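Local coordinates for Serine/threonine-protein kinase PknE (Mycobacterium tuberculosis, PDB 2H34) that transfers phosphate from ATP to serine and threonine residues of proteins, probably supporting survival of the bacterium in its host during infection, at residues Arg158-Glu163 against Ala173-Phe178; Thr198-Ala203 against Leu240-Ala245; Ala203-Ser208 against Tyr214-Tyr219; Pro233-Asp238 against Arg271-Asn276. One frame throughout, in Å; residues are numbered along the deposited sequence.

Contact 1 of 4, residues Arg158-Glu163 against Ala173-Phe178; sequences RDVKPE and AYLVDF
Val160 against Leu175, and the backbone of Glu163 against that of Phe178, join the catalytic loop of the kinase to the chain that runs into the DFG motif. The first segment begins with the arginine and aspartate of the HRD motif. That aspartate, Asp159, the predicted proton acceptor of the reaction, makes no contact with 173-178; its carboxylate has its partner in 203-208. Next comes Val160, whose CG1 meets Leu175 CD1 at 3.9 Å. The two side chains cross at about a right angle and touch through one pair of methyls. Leu175 places its branch there with CG anti to the backbone N (chi1 175°), and two branched, purely apolar residues suit a position where both are buried. Lys161 turns along its own segment: NZ donates to Glu163 OE1 over 3.2 Å, a salt bridge that uses the anti lone pair of the carboxylate. The acid group of Glu163 is thus turned toward its own segment, while its main chain runs close to that of Phe178. The ring of Phe178 has Val176 CB over one face, 3.9 Å above the plane and offset toward the rim. Before it, Asp177 forms a salt bridge with Lys65, a predicted ATP-binding residue. Strand 173-175 is an outer strand of a small antiparallel sheet, paired with 165-167. Helix 133-152 backs Val160 and Leu175 through Leu147, and Ala220 of helix 217-230 also lies against Val160.

Contact 2 of 4, residues Thr198-Ala203 against Leu240-Ala245; sequences TLYYMA and LSVMGA
Ala245 N donates to Ser241 O over 2.8 Å, one of the backbone bonds that hold the helical turn presenting Val242 and Met243 to Leu199 and Tyr200. Between the segments themselves the meeting is apolar. Leu199 carries most of it: its CD2 branch reaches Met243 CB at 3.7 Å, the two side chains crossing obliquely, and its CB lies 4.0 Å from Val242 CG1. Leucine suits this place because its forked end can rest on the helix surface while its CB still touches a second helix residue. The methyls of Val242 divide the work. CG1, anti to the backbone N (chi1 165°), goes to Leu199, whereas CG2 stands 4.4 Å from Tyr200 CE1 and approaches that ring obliquely. Met243, a selenomethionine, uses CB here, and CG lies only a little farther from the leucine; its side chain also packs on Phe207. Tyr201 has its hydroxyl hydrogen-bonded to Glu227, with Tyr200 CB over one face of its ring, offset toward the rim. Leu199 and Tyr200 thus face helix 239-248, whereas Tyr201 faces helix 217-230. Asp238 OD2 accepts from Ser241 N and caps the start of helix 239-248. Running into the APE motif, which opens at Ala203, residues 198-202 belong to the P+1 loop of protein kinases, and the helix they rest on is the one called alphaG in this fold.

Contact 3 of 4, residues Ala203-Ser208 against Tyr214-Tyr219; sequences APERFS and YRADIY
The APE motif of the kinase fold, Ala203-Pro204-Glu205, packs here against Tyr219 of helix 217-230 and the residues leading into it, with Ala203 and Pro204 on Tyr219 and Glu205 on Tyr214. Ala203 CA sits over the centre of the Tyr219 ring, 3.6 Å from its centroid and 12° off the normal, a CH-pi contact. Its CB touches Tyr219 CG at 3.6 Å; so small a residue lets the main chain lie directly on the ring. Pro204 crosses the tyrosine at about a right angle, its CD 3.8 Å from Tyr219 CE1. A second CH-pi contact follows one step on: Glu205 CG lies over the centre of the Tyr214 ring, 4.0 Å from the centroid. With CG set between the backbone N and the carbonyl carbon (chi1 64°) and a further bend at chi2, Glu205 slides past the tyrosine in the opposite direction, and its carboxylate plane stands 86° to the ring. OE1 is then held in a salt bridge by Arg280. Arg206 CD lies 3.8 Å from Ala216 CB, before the arginine chain bends at chi3 and NH1 forms a salt bridge with Asp159, the predicted catalytic base. Alanine at 216 offers that stem a small apolar surface. The glutamate of APE paired with a distant arginine is a hallmark of the protein kinase C-terminal lobe, where it joins the end of the activation segment to the helical core.

Contact 4 of 4, residues Pro233-Asp238 against Arg271-Asn276; sequences PPYQGD and RGMAKN
Tyr235 meets the end of Met273 through CE1: the selenomethionine methyl CE lies 3.6 Å away and approaches the ring obliquely. The same ring meets His246 edge-to-face, and Ala245 CB packs against its CG. Pro234 lies beside it, its CG 3.9 Å from Met273 CE, the side chains of Pro234 and Met273 crossing at a slant. One methyl thus touches both a proline and a tyrosine. Met273 brings it there with CG between the backbone N and the carbonyl carbon (chi1 52°), then bends at chi3; a long unbranched chain is well suited to reaching across from the end of helix 264-272. Cys223 and Tyr226 of helix 217-230 also touch Pro234, and Tyr219 touches Met273. At the hydroxyl end of the tyrosine ring, Lys275 comes from the direction opposite to Tyr235, its NZ 3.6 Å from Tyr235 OH. That ammonium has firmer partners, donating hydrogen bonds to the backbone oxygens of His246 and Gln249, where helix 239-248 runs out. Chemically, then, the segments meet mostly through apolar packing, whereas the directional bonds of Lys275 go to the end of helix 239-248, which lies between them in sequence: a lysine whose positive charge probably suits the carbonyl end of that helix.

How the contacts relate
Contact 1 lies about 2 Å from the chain centre, measured centre to centre, whereas contacts 2, 3 and 4 lie 14 to 17 Å out in the helical lobe; all four are only partly buried. Contact 1 joins catalytic loop to strand, and its catalytic aspartate is tied to contact 3. Contacts 2 and 3 set successive parts of one loop on different helices, 239-248 and 217-230; Ala203 ends one segment and opens the other but packs across only in contact 3. Contact 4 joins two loop regions flanking helix 239-248 in sequence. Side-chain contacts are apolar in the main; contact 1 adds a backbone approach, and aromatic rings are more prominent in contacts 3 and 4.

Contact 1 of 4, residues Arg158-Glu163 against Ala173-Phe178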
loop_
_atom_site.group_PDB
_atom_site.type_symbol
_atom_site.label_atom_id
_atom_site.label_comp_id
_atom_site.label_asym_id
_atom_site.label_seq_id
_atom_site.Cartn_x
_atom_site.Cartn_y
_atom_site.Cartn_z
ATOM N N ARG A 158 -4.967 -7.247 1.467
ATOM C CA ARG A 158 -4.508 -8.369 0.648
ATOM C C ARG A 158 -3.197 -8.108 -0.100
ATOM O O ARG A 158 -2.649 -9.036 -0.697
ATOM C CB ARG A 158 -5.594 -8.789 -0.342
ATOM C CG ARG A 158 -6.506 -9.878 0.181
ATOM C CD ARG A 158 -7.568 -10.230 -0.849
ATOM N NE ARG A 158 -8.773 -10.773 -0.221
ATOM C CZ ARG A 158 -10.014 -10.437 -0.560
ATOM N NH1 ARG A 158 -10.230 -9.549 -1.528
ATOM N NH2 ARG A 158 -11.041 -10.979 0.082
ATOM N N ASP A 159 -2.706 -6.862 -0.082
ATOM C CA ASP A 159 -1.511 -6.487 -0.850
ATOM C C ASP A 159 -1.114 -5.022 -0.741
ATOM O O ASP A 159 -1.748 -4.229 -0.037
ATOM C CB ASP A 159 -1.743 -6.766 -2.324
ATOM C CG ASP A 159 -2.916 -6.005 -2.861
ATOM O OD1 ASP A 159 -3.145 -4.872 -2.379
ATOM O OD2 ASP A 159 -3.620 -6.557 -3.741
ATOM N N VAL A 160 -0.063 -4.672 -1.477
ATOM C CA VAL A 160 0.466 -3.318 -1.522
ATOM C C VAL A 160 0.931 -3.069 -2.948
ATOM O O VAL A 160 1.527 -3.959 -3.575
ATOM C CB VAL A 160 1.704 -3.139 -0.611
ATOM C CG1 VAL A 160 1.740 -1.737 -0.032
ATOM C CG2 VAL A 160 1.722 -4.148 0.509
ATOM N N LYS A 161 0.646 -1.871 -3.459
ATOM C CA LYS A 161 1.205 -1.411 -4.719
ATOM C C LYS A 161 1.992 -0.159 -4.370
ATOM O O LYS A 161 1.594 0.571 -3.464
ATOM C CB LYS A 161 0.082 -1.037 -5.690
ATOM C CG LYS A 161 -0.795 -2.186 -6.158
ATOM C CD LYS A 161 -2.284 -1.778 -6.291
ATOM C CE LYS A 161 -2.670 -1.318 -7.698
ATOM N NZ LYS A 161 -2.596 0.156 -7.865
ATOM N N PRO A 162 3.105 0.106 -5.082
ATOM C CA PRO A 162 3.828 1.378 -4.933
ATOM C C PRO A 162 2.920 2.586 -5.139
ATOM O O PRO A 162 3.126 3.645 -4.541
ATOM C CB PRO A 162 4.867 1.311 -6.044
ATOM C CG PRO A 162 5.097 -0.146 -6.236
ATOM C CD PRO A 162 3.766 -0.788 -6.044
ATOM N N GLU A 163 1.908 2.402 -5.978
ATOM C CA GLU A 163 0.897 3.402 -6.251
ATOM C C GLU A 163 -0.003 3.621 -5.019
ATOM O O GLU A 163 -0.863 4.493 -5.025
ATOM C CB GLU A 163 0.079 2.971 -7.473
ATOM C CG GLU A 163 0.935 2.534 -8.721
ATOM C CD GLU A 163 1.419 1.039 -8.718
ATOM O OE1 GLU A 163 0.572 0.122 -8.549
ATOM O OE2 GLU A 163 2.638 0.770 -8.925
ATOM N N ALA A 173 6.278 8.314 4.682
ATOM C CA ALA A 173 5.396 7.557 3.814
ATOM C C ALA A 173 4.116 7.104 4.487
ATOM O O ALA A 173 4.143 6.593 5.592
ATOM C CB ALA A 173 6.130 6.367 3.232
ATOM N N TYR A 174 3.002 7.281 3.785
ATOM C CA TYR A 174 1.710 6.783 4.217
ATOM C C TYR A 174 1.225 5.669 3.324
ATOM O O TYR A 174 1.403 5.711 2.109
ATOM C CB TYR A 174 0.666 7.872 4.114
ATOM C CG TYR A 174 0.845 8.997 5.057
ATOM C CD1 TYR A 174 0.338 8.923 6.335
ATOM C CD2 TYR A 174 1.500 10.161 4.661
ATOM C CE1 TYR A 174 0.496 9.980 7.215
ATOM C CE2 TYR A 174 1.652 11.216 5.524
ATOM C CZ TYR A 174 1.147 11.114 6.794
ATOM O OH TYR A 174 1.300 12.136 7.672
ATOM N N LEU A 175 0.562 4.696 3.930
ATOM C CA LEU A 175 -0.179 3.705 3.171
ATOM C C LEU A 175 -1.564 4.275 2.888
ATOM O O LEU A 175 -2.322 4.546 3.824
ATOM C CB LEU A 175 -0.287 2.387 3.955
ATOM C CG LEU A 175 -1.160 1.311 3.306
ATOM C CD1 LEU A 175 -0.408 0.591 2.188
ATOM C CD2 LEU A 175 -1.680 0.320 4.333
ATOM N N VAL A 176 -1.874 4.477 1.605
ATOM C CA VAL A 176 -3.210 4.938 1.179
ATOM C C VAL A 176 -3.949 3.867 0.375
ATOM O O VAL A 176 -3.325 3.068 -0.318
ATOM C CB VAL A 176 -3.155 6.247 0.349
ATOM C CG1 VAL A 176 -2.844 7.422 1.229
ATOM C CG2 VAL A 176 -2.126 6.152 -0.761
ATOM N N ASP A 177 -5.275 3.860 0.449
ATOM C CA ASP A 177 -6.052 2.821 -0.237
ATOM C C ASP A 177 -6.506 3.145 -1.678
ATOM O O ASP A 177 -7.521 2.612 -2.131
ATOM C CB ASP A 177 -7.248 2.378 0.626
ATOM C CG ASP A 177 -8.354 3.440 0.716
ATOM O OD1 ASP A 177 -8.457 4.311 -0.185
ATOM O OD2 ASP A 177 -9.144 3.394 1.694
ATOM N N PHE A 178 -5.766 4.000 -2.395
ATOM C CA PHE A 178 -6.186 4.429 -3.751
ATOM C C PHE A 178 -5.047 4.658 -4.769
ATOM O O PHE A 178 -3.914 4.242 -4.526
ATOM C CB PHE A 178 -7.154 5.628 -3.690
ATOM C CG PHE A 178 -6.765 6.700 -2.706
ATOM C CD1 PHE A 178 -6.106 7.851 -3.134
ATOM C CD2 PHE A 178 -7.098 6.588 -1.357
ATOM C CE1 PHE A 178 -5.766 8.870 -2.223
ATOM C CE2 PHE A 178 -6.755 7.596 -0.440
ATOM C CZ PHE A 178 -6.091 8.737 -0.878
#

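Contact 2 of 4, residues Thr198-Ala203 against Leu240-Ala245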
loop_
_atom_site.group_PDB
_atom_site.type_symbol
_atom_site.label_atom_id
_atom_site.label_comp_id
_atom_site.label_asym_id
_atom_site.label_seq_id
_atom_site.Cartn_x
_atom_site.Cartn_y
_atom_site.Cartn_z
ATOM N N THR A 198 -2.525 -5.156 -9.044
ATOM C CA THR A 198 -1.832 -5.866 -10.134
ATOM C C THR A 198 -1.003 -7.048 -9.691
ATOM O O THR A 198 -0.436 -7.061 -8.587
ATOM C CB THR A 198 -0.892 -4.979 -10.973
ATOM O OG1 THR A 198 -0.033 -4.248 -10.092
ATOM C CG2 THR A 198 -1.677 -4.059 -11.933
ATOM N N LEU A 199 -0.898 -7.999 -10.620
ATOM C CA LEU A 199 -0.220 -9.267 -10.420
ATOM C C LEU A 199 1.255 -9.169 -10.035
ATOM O O LEU A 199 1.810 -10.140 -9.504
ATOM C CB LEU A 199 -0.370 -10.139 -11.662
ATOM C CG LEU A 199 -1.654 -10.959 -11.771
ATOM C CD1 LEU A 199 -2.887 -10.080 -11.979
ATOM C CD2 LEU A 199 -1.515 -11.946 -12.902
ATOM N N TYR A 200 1.888 -8.022 -10.298
ATOM C CA TYR A 200 3.310 -7.858 -9.992
ATOM C C TYR A 200 3.628 -8.145 -8.531
ATOM O O TYR A 200 4.761 -8.520 -8.214
ATOM C CB TYR A 200 3.808 -6.455 -10.307
ATOM C CG TYR A 200 3.814 -6.046 -11.755
ATOM C CD1 TYR A 200 4.402 -6.851 -12.728
ATOM C CD2 TYR A 200 3.269 -4.811 -12.150
ATOM C CE1 TYR A 200 4.417 -6.457 -14.069
ATOM C CE2 TYR A 200 3.285 -4.401 -13.485
ATOM C CZ TYR A 200 3.861 -5.227 -14.440
ATOM O OH TYR A 200 3.883 -4.840 -15.763
ATOM N N TYR A 201 2.637 -7.968 -7.652
ATOM C CA TYR A 201 2.859 -8.008 -6.197
ATOM C C TYR A 201 2.039 -9.087 -5.477
ATOM O O TYR A 201 1.838 -9.019 -4.261
ATOM C CB TYR A 201 2.621 -6.604 -5.589
ATOM C CG TYR A 201 3.335 -5.522 -6.375
ATOM C CD1 TYR A 201 2.678 -4.813 -7.385
ATOM C CD2 TYR A 201 4.684 -5.268 -6.165
ATOM C CE1 TYR A 201 3.338 -3.868 -8.137
ATOM C CE2 TYR A 201 5.354 -4.318 -6.916
ATOM C CZ TYR A 201 4.677 -3.628 -7.902
ATOM O OH TYR A 201 5.352 -2.698 -8.648
HETATM N N MSE A 202 1.597 -10.100 -6.221
HETATM C CA MSE A 202 0.639 -11.060 -5.689
HETATM C C MSE A 202 1.206 -12.414 -5.321
HETATM O O MSE A 202 1.781 -13.113 -6.157
HETATM C CB MSE A 202 -0.506 -11.261 -6.654
HETATM C CG MSE A 202 -1.711 -10.427 -6.358
HETATM SE SE MSE A 202 -3.113 -10.977 -7.599
HETATM C CE MSE A 202 -3.967 -9.158 -7.805
ATOM N N ALA A 203 1.006 -12.784 -4.059
ATOM C CA ALA A 203 1.354 -14.107 -3.556
ATOM C C ALA A 203 0.598 -15.170 -4.335
ATOM O O ALA A 203 -0.496 -14.908 -4.830
ATOM C CB ALA A 203 1.042 -14.208 -2.064
ATOM N N LEU A 240 -0.203 -13.526 -17.745
ATOM C CA LEU A 240 -0.051 -14.977 -17.701
ATOM C C LEU A 240 1.330 -15.388 -17.169
ATOM O O LEU A 240 1.425 -16.004 -16.102
ATOM C CB LEU A 240 -0.326 -15.592 -19.081
ATOM C CG LEU A 240 -0.583 -17.090 -19.273
ATOM C CD1 LEU A 240 -1.851 -17.550 -18.577
ATOM C CD2 LEU A 240 -0.686 -17.346 -20.752
ATOM N N SER A 241 2.391 -15.022 -17.893
ATOM C CA SER A 241 3.762 -15.352 -17.488
ATOM C C SER A 241 4.116 -14.865 -16.067
ATOM O O SER A 241 4.781 -15.576 -15.322
ATOM C CB SER A 241 4.786 -14.855 -18.523
ATOM O OG SER A 241 5.159 -13.499 -18.286
ATOM N N VAL A 242 3.660 -13.674 -15.690
ATOM C CA VAL A 242 3.879 -13.188 -14.324
ATOM C C VAL A 242 3.197 -14.069 -13.277
ATOM O O VAL A 242 3.844 -14.533 -12.336
ATOM C CB VAL A 242 3.458 -11.698 -14.151
ATOM C CG1 VAL A 242 3.339 -11.312 -12.679
ATOM C CG2 VAL A 242 4.466 -10.794 -14.829
HETATM N N MSE A 243 1.896 -14.303 -13.453
HETATM C CA MSE A 243 1.131 -15.176 -12.559
HETATM C C MSE A 243 1.848 -16.497 -12.353
HETATM O O MSE A 243 1.930 -16.987 -11.214
HETATM C CB MSE A 243 -0.258 -15.451 -13.125
HETATM C CG MSE A 243 -1.267 -15.917 -12.103
HETATM SE SE MSE A 243 -2.674 -16.996 -12.894
HETATM C CE MSE A 243 -3.551 -15.670 -14.112
ATOM N N GLY A 244 2.361 -17.059 -13.459
ATOM C CA GLY A 244 3.151 -18.285 -13.416
ATOM C C GLY A 244 4.463 -18.115 -12.663
ATOM O O GLY A 244 4.883 -19.016 -11.881
ATOM N N ALA A 245 5.102 -16.957 -12.887
ATOM C CA ALA A 245 6.426 -16.732 -12.330
ATOM C C ALA A 245 6.382 -16.791 -10.799
ATOM O O ALA A 245 7.259 -17.383 -10.161
ATOM C CB ALA A 245 6.974 -15.407 -12.813
#

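Contact 3 of 4, residues Ala203-Ser208 against Tyr214-Tyr219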
loop_
_atom_site.group_PDB
_atom_site.type_symbol
_atom_site.label_atom_id
_atom_site.label_comp_id
_atom_site.label_asym_id
_atom_site.label_seq_id
_atom_site.Cartn_x
_atom_site.Cartn_y
_atom_site.Cartn_z
ATOM N N ALA A 203 1.006 -12.784 -4.059
ATOM C CA ALA A 203 1.354 -14.107 -3.556
ATOM C C ALA A 203 0.598 -15.170 -4.335
ATOM O O ALA A 203 -0.496 -14.908 -4.830
ATOM C CB ALA A 203 1.042 -14.208 -2.064
ATOM N N PRO A 204 1.187 -16.370 -4.457
ATOM C CA PRO A 204 0.551 -17.438 -5.194
ATOM C C PRO A 204 -0.755 -17.917 -4.562
ATOM O O PRO A 204 -1.706 -18.194 -5.282
ATOM C CB PRO A 204 1.603 -18.542 -5.167
ATOM C CG PRO A 204 2.883 -17.852 -4.870
ATOM C CD PRO A 204 2.496 -16.792 -3.935
ATOM N N GLU A 205 -0.817 -17.989 -3.232
ATOM C CA GLU A 205 -2.001 -18.548 -2.558
ATOM C C GLU A 205 -3.306 -17.821 -2.902
ATOM O O GLU A 205 -4.403 -18.337 -2.652
ATOM C CB GLU A 205 -1.812 -18.618 -1.039
ATOM C CG GLU A 205 -1.645 -17.270 -0.358
ATOM C CD GLU A 205 -0.193 -16.846 -0.242
ATOM O OE1 GLU A 205 0.638 -17.271 -1.074
ATOM O OE2 GLU A 205 0.122 -16.092 0.687
ATOM N N ARG A 206 -3.174 -16.633 -3.486
ATOM C CA ARG A 206 -4.323 -15.823 -3.863
ATOM C C ARG A 206 -5.021 -16.318 -5.135
ATOM O O ARG A 206 -6.211 -16.061 -5.337
ATOM C CB ARG A 206 -3.892 -14.377 -4.040
ATOM C CG ARG A 206 -3.287 -13.760 -2.799
ATOM C CD ARG A 206 -3.209 -12.246 -2.933
ATOM N NE ARG A 206 -4.462 -11.686 -3.435
ATOM C CZ ARG A 206 -4.675 -10.399 -3.704
ATOM N NH1 ARG A 206 -3.718 -9.485 -3.521
ATOM N NH2 ARG A 206 -5.867 -10.028 -4.164
ATOM N N PHE A 207 -4.286 -17.029 -5.987
ATOM C CA PHE A 207 -4.835 -17.494 -7.267
ATOM C C PHE A 207 -5.798 -18.694 -7.150
ATOM O O PHE A 207 -6.695 -18.840 -7.979
ATOM C CB PHE A 207 -3.723 -17.731 -8.309
ATOM C CG PHE A 207 -2.806 -16.535 -8.505
ATOM C CD1 PHE A 207 -3.256 -15.389 -9.160
ATOM C CD2 PHE A 207 -1.497 -16.550 -8.021
ATOM C CE1 PHE A 207 -2.406 -14.270 -9.316
ATOM C CE2 PHE A 207 -0.645 -15.452 -8.192
ATOM C CZ PHE A 207 -1.102 -14.311 -8.839
ATOM N N SER A 208 -5.629 -19.526 -6.118
ATOM C CA SER A 208 -6.591 -20.596 -5.815
ATOM C C SER A 208 -6.972 -20.577 -4.333
ATOM O O SER A 208 -6.861 -19.541 -3.681
ATOM C CB SER A 208 -6.034 -21.969 -6.222
ATOM O OG SER A 208 -7.071 -22.902 -6.523
ATOM N N TYR A 214 -4.173 -16.684 5.887
ATOM C CA TYR A 214 -2.959 -16.060 5.351
ATOM C C TYR A 214 -2.986 -14.520 5.237
ATOM O O TYR A 214 -4.020 -13.916 4.947
ATOM C CB TYR A 214 -2.585 -16.675 4.002
ATOM C CG TYR A 214 -3.709 -16.687 2.980
ATOM C CD1 TYR A 214 -4.009 -15.536 2.223
ATOM C CD2 TYR A 214 -4.462 -17.862 2.744
ATOM C CE1 TYR A 214 -5.039 -15.546 1.271
ATOM C CE2 TYR A 214 -5.487 -17.881 1.807
ATOM C CZ TYR A 214 -5.770 -16.719 1.074
ATOM O OH TYR A 214 -6.780 -16.724 0.134
ATOM N N ARG A 215 -1.826 -13.907 5.466
ATOM C CA ARG A 215 -1.616 -12.492 5.230
ATOM C C ARG A 215 -0.697 -12.321 4.017
ATOM O O ARG A 215 0.512 -12.535 4.118
ATOM C CB ARG A 215 -0.982 -11.840 6.464
ATOM N N ALA A 216 -1.265 -11.910 2.882
ATOM C CA ALA A 216 -0.509 -11.762 1.631
ATOM C C ALA A 216 0.266 -10.442 1.478
ATOM O O ALA A 216 1.145 -10.334 0.619
ATOM C CB ALA A 216 -1.419 -11.984 0.439
ATOM N N ASP A 217 -0.041 -9.446 2.304
ATOM C CA ASP A 217 0.653 -8.145 2.231
ATOM C C ASP A 217 2.173 -8.184 2.485
ATOM O O ASP A 217 2.926 -7.418 1.878
ATOM C CB ASP A 217 -0.029 -7.076 3.105
ATOM C CG ASP A 217 -0.330 -7.549 4.522
ATOM O OD1 ASP A 217 -0.572 -6.686 5.399
ATOM O OD2 ASP A 217 -0.348 -8.769 4.766
ATOM N N ILE A 218 2.615 -9.088 3.357
ATOM C CA ILE A 218 4.043 -9.302 3.614
ATOM C C ILE A 218 4.774 -9.681 2.328
ATOM O O ILE A 218 5.872 -9.196 2.069
ATOM C CB ILE A 218 4.267 -10.374 4.726
ATOM C CG1 ILE A 218 3.863 -9.803 6.085
ATOM C CG2 ILE A 218 5.728 -10.835 4.776
ATOM C CD1 ILE A 218 3.184 -10.770 6.975
ATOM N N TYR A 219 4.142 -10.531 1.526
ATOM C CA TYR A 219 4.686 -10.950 0.233
ATOM C C TYR A 219 4.795 -9.724 -0.667
ATOM O O TYR A 219 5.875 -9.418 -1.191
ATOM C CB TYR A 219 3.777 -12.003 -0.422
ATOM C CG TYR A 219 4.301 -12.629 -1.716
ATOM C CD1 TYR A 219 4.892 -13.890 -1.699
ATOM C CD2 TYR A 219 4.164 -11.994 -2.952
ATOM C CE1 TYR A 219 5.359 -14.493 -2.859
ATOM C CE2 TYR A 219 4.638 -12.592 -4.124
ATOM C CZ TYR A 219 5.237 -13.843 -4.060
ATOM O OH TYR A 219 5.726 -14.478 -5.178
#

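Contact 4 of 4, residues Pro233-Asp238 against Arg271-Asn276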
loop_
_atom_site.group_PDB
_atom_site.type_symbol
_atom_site.label_atom_id
_atom_site.label_comp_id
_atom_site.label_asym_id
_atom_site.label_seq_id
_atom_site.Cartn_x
_atom_site.Cartn_y
_atom_site.Cartn_z
ATOM N N PRO A 233 10.046 -4.628 -10.870
ATOM C CA PRO A 233 9.403 -5.653 -10.059
ATOM C C PRO A 233 10.080 -6.975 -10.322
ATOM O O PRO A 233 10.668 -7.121 -11.388
ATOM C CB PRO A 233 7.971 -5.666 -10.589
ATOM C CG PRO A 233 8.074 -5.139 -11.974
ATOM C CD PRO A 233 9.129 -4.097 -11.896
ATOM N N PRO A 234 10.043 -7.917 -9.345
ATOM C CA PRO A 234 10.758 -9.196 -9.458
ATOM C C PRO A 234 10.400 -10.021 -10.679
ATOM O O PRO A 234 11.264 -10.699 -11.226
ATOM C CB PRO A 234 10.379 -9.945 -8.167
ATOM C CG PRO A 234 9.209 -9.253 -7.632
ATOM C CD PRO A 234 9.361 -7.811 -8.042
ATOM N N TYR A 235 9.147 -9.964 -11.112
ATOM C CA TYR A 235 8.748 -10.754 -12.279
ATOM C C TYR A 235 8.179 -9.888 -13.398
ATOM O O TYR A 235 7.166 -9.216 -13.211
ATOM C CB TYR A 235 7.749 -11.847 -11.876
ATOM C CG TYR A 235 8.266 -12.825 -10.833
ATOM C CD1 TYR A 235 7.531 -13.093 -9.677
ATOM C CD2 TYR A 235 9.488 -13.479 -11.006
ATOM C CE1 TYR A 235 8.000 -13.976 -8.724
ATOM C CE2 TYR A 235 9.960 -14.369 -10.066
ATOM C CZ TYR A 235 9.217 -14.618 -8.926
ATOM O OH TYR A 235 9.700 -15.509 -7.983
ATOM N N GLN A 236 8.850 -9.887 -14.550
ATOM C CA GLN A 236 8.389 -9.133 -15.719
ATOM C C GLN A 236 7.550 -10.014 -16.644
ATOM O O GLN A 236 7.355 -11.196 -16.363
ATOM C CB GLN A 236 9.575 -8.542 -16.487
ATOM C CG GLN A 236 9.888 -7.091 -16.158
ATOM C CD GLN A 236 11.086 -6.949 -15.255
ATOM O OE1 GLN A 236 11.284 -7.746 -14.340
ATOM N NE2 GLN A 236 11.900 -5.931 -15.507
ATOM N N GLY A 237 7.071 -9.440 -17.748
ATOM C CA GLY A 237 6.248 -10.167 -18.714
ATOM C C GLY A 237 4.772 -9.837 -18.584
ATOM O O GLY A 237 4.400 -8.910 -17.855
ATOM N N ASP A 238 3.928 -10.593 -19.290
ATOM C CA ASP A 238 2.485 -10.362 -19.242
ATOM C C ASP A 238 1.798 -11.097 -18.091
ATOM O O ASP A 238 2.425 -11.903 -17.379
ATOM C CB ASP A 238 1.815 -10.668 -20.584
ATOM C CG ASP A 238 1.936 -12.136 -20.998
ATOM O OD1 ASP A 238 1.733 -12.413 -22.197
ATOM O OD2 ASP A 238 2.222 -13.006 -20.145
ATOM N N ARG A 271 13.248 -14.988 1.796
ATOM C CA ARG A 271 12.341 -15.292 2.884
ATOM C C ARG A 271 11.012 -14.574 2.696
ATOM O O ARG A 271 9.952 -15.147 2.930
ATOM C CB ARG A 271 12.969 -14.922 4.227
ATOM C CG ARG A 271 12.115 -15.299 5.410
ATOM C CD ARG A 271 12.942 -15.796 6.591
ATOM N NE ARG A 271 12.059 -16.453 7.546
ATOM C CZ ARG A 271 11.837 -17.761 7.584
ATOM N NH1 ARG A 271 12.469 -18.575 6.750
ATOM N NH2 ARG A 271 10.978 -18.255 8.464
ATOM N N GLY A 272 11.085 -13.317 2.263
ATOM C CA GLY A 272 9.918 -12.447 2.199
ATOM C C GLY A 272 8.943 -12.836 1.109
ATOM O O GLY A 272 7.734 -12.591 1.221
HETATM N N MSE A 273 9.466 -13.431 0.043
HETATM C CA MSE A 273 8.605 -13.980 -0.986
HETATM C C MSE A 273 8.883 -15.455 -1.230
HETATM O O MSE A 273 8.761 -15.948 -2.353
HETATM C CB MSE A 273 8.646 -13.146 -2.271
HETATM C CG MSE A 273 10.018 -12.848 -2.838
HETATM SE SE MSE A 273 9.886 -11.475 -4.248
HETATM C CE MSE A 273 8.912 -12.526 -5.594
ATOM N N ALA A 274 9.240 -16.153 -0.154
ATOM C CA ALA A 274 9.339 -17.603 -0.158
ATOM C C ALA A 274 8.018 -18.163 -0.656
ATOM O O ALA A 274 6.977 -17.504 -0.546
ATOM C CB ALA A 274 9.646 -18.114 1.240
ATOM N N LYS A 275 8.056 -19.371 -1.209
ATOM C CA LYS A 275 6.893 -19.915 -1.907
ATOM C C LYS A 275 5.772 -20.294 -0.949
ATOM O O LYS A 275 4.661 -19.767 -1.055
ATOM C CB LYS A 275 7.303 -21.079 -2.801
ATOM C CG LYS A 275 8.290 -20.673 -3.876
ATOM C CD LYS A 275 7.654 -19.711 -4.867
ATOM C CE LYS A 275 8.696 -19.088 -5.765
ATOM N NZ LYS A 275 8.084 -18.538 -7.002
ATOM N N ASN A 276 6.083 -21.182 -0.001
ATOM C CA ASN A 276 5.169 -21.503 1.094
ATOM C C ASN A 276 5.012 -20.307 2.063
ATOM O O ASN A 276 6.001 -19.806 2.624
ATOM C CB ASN A 276 5.626 -22.777 1.813
ATOM C CG ASN A 276 4.631 -23.266 2.867
ATOM O OD1 ASN A 276 3.974 -22.477 3.555
ATOM N ND2 ASN A 276 4.547 -24.585 3.022
#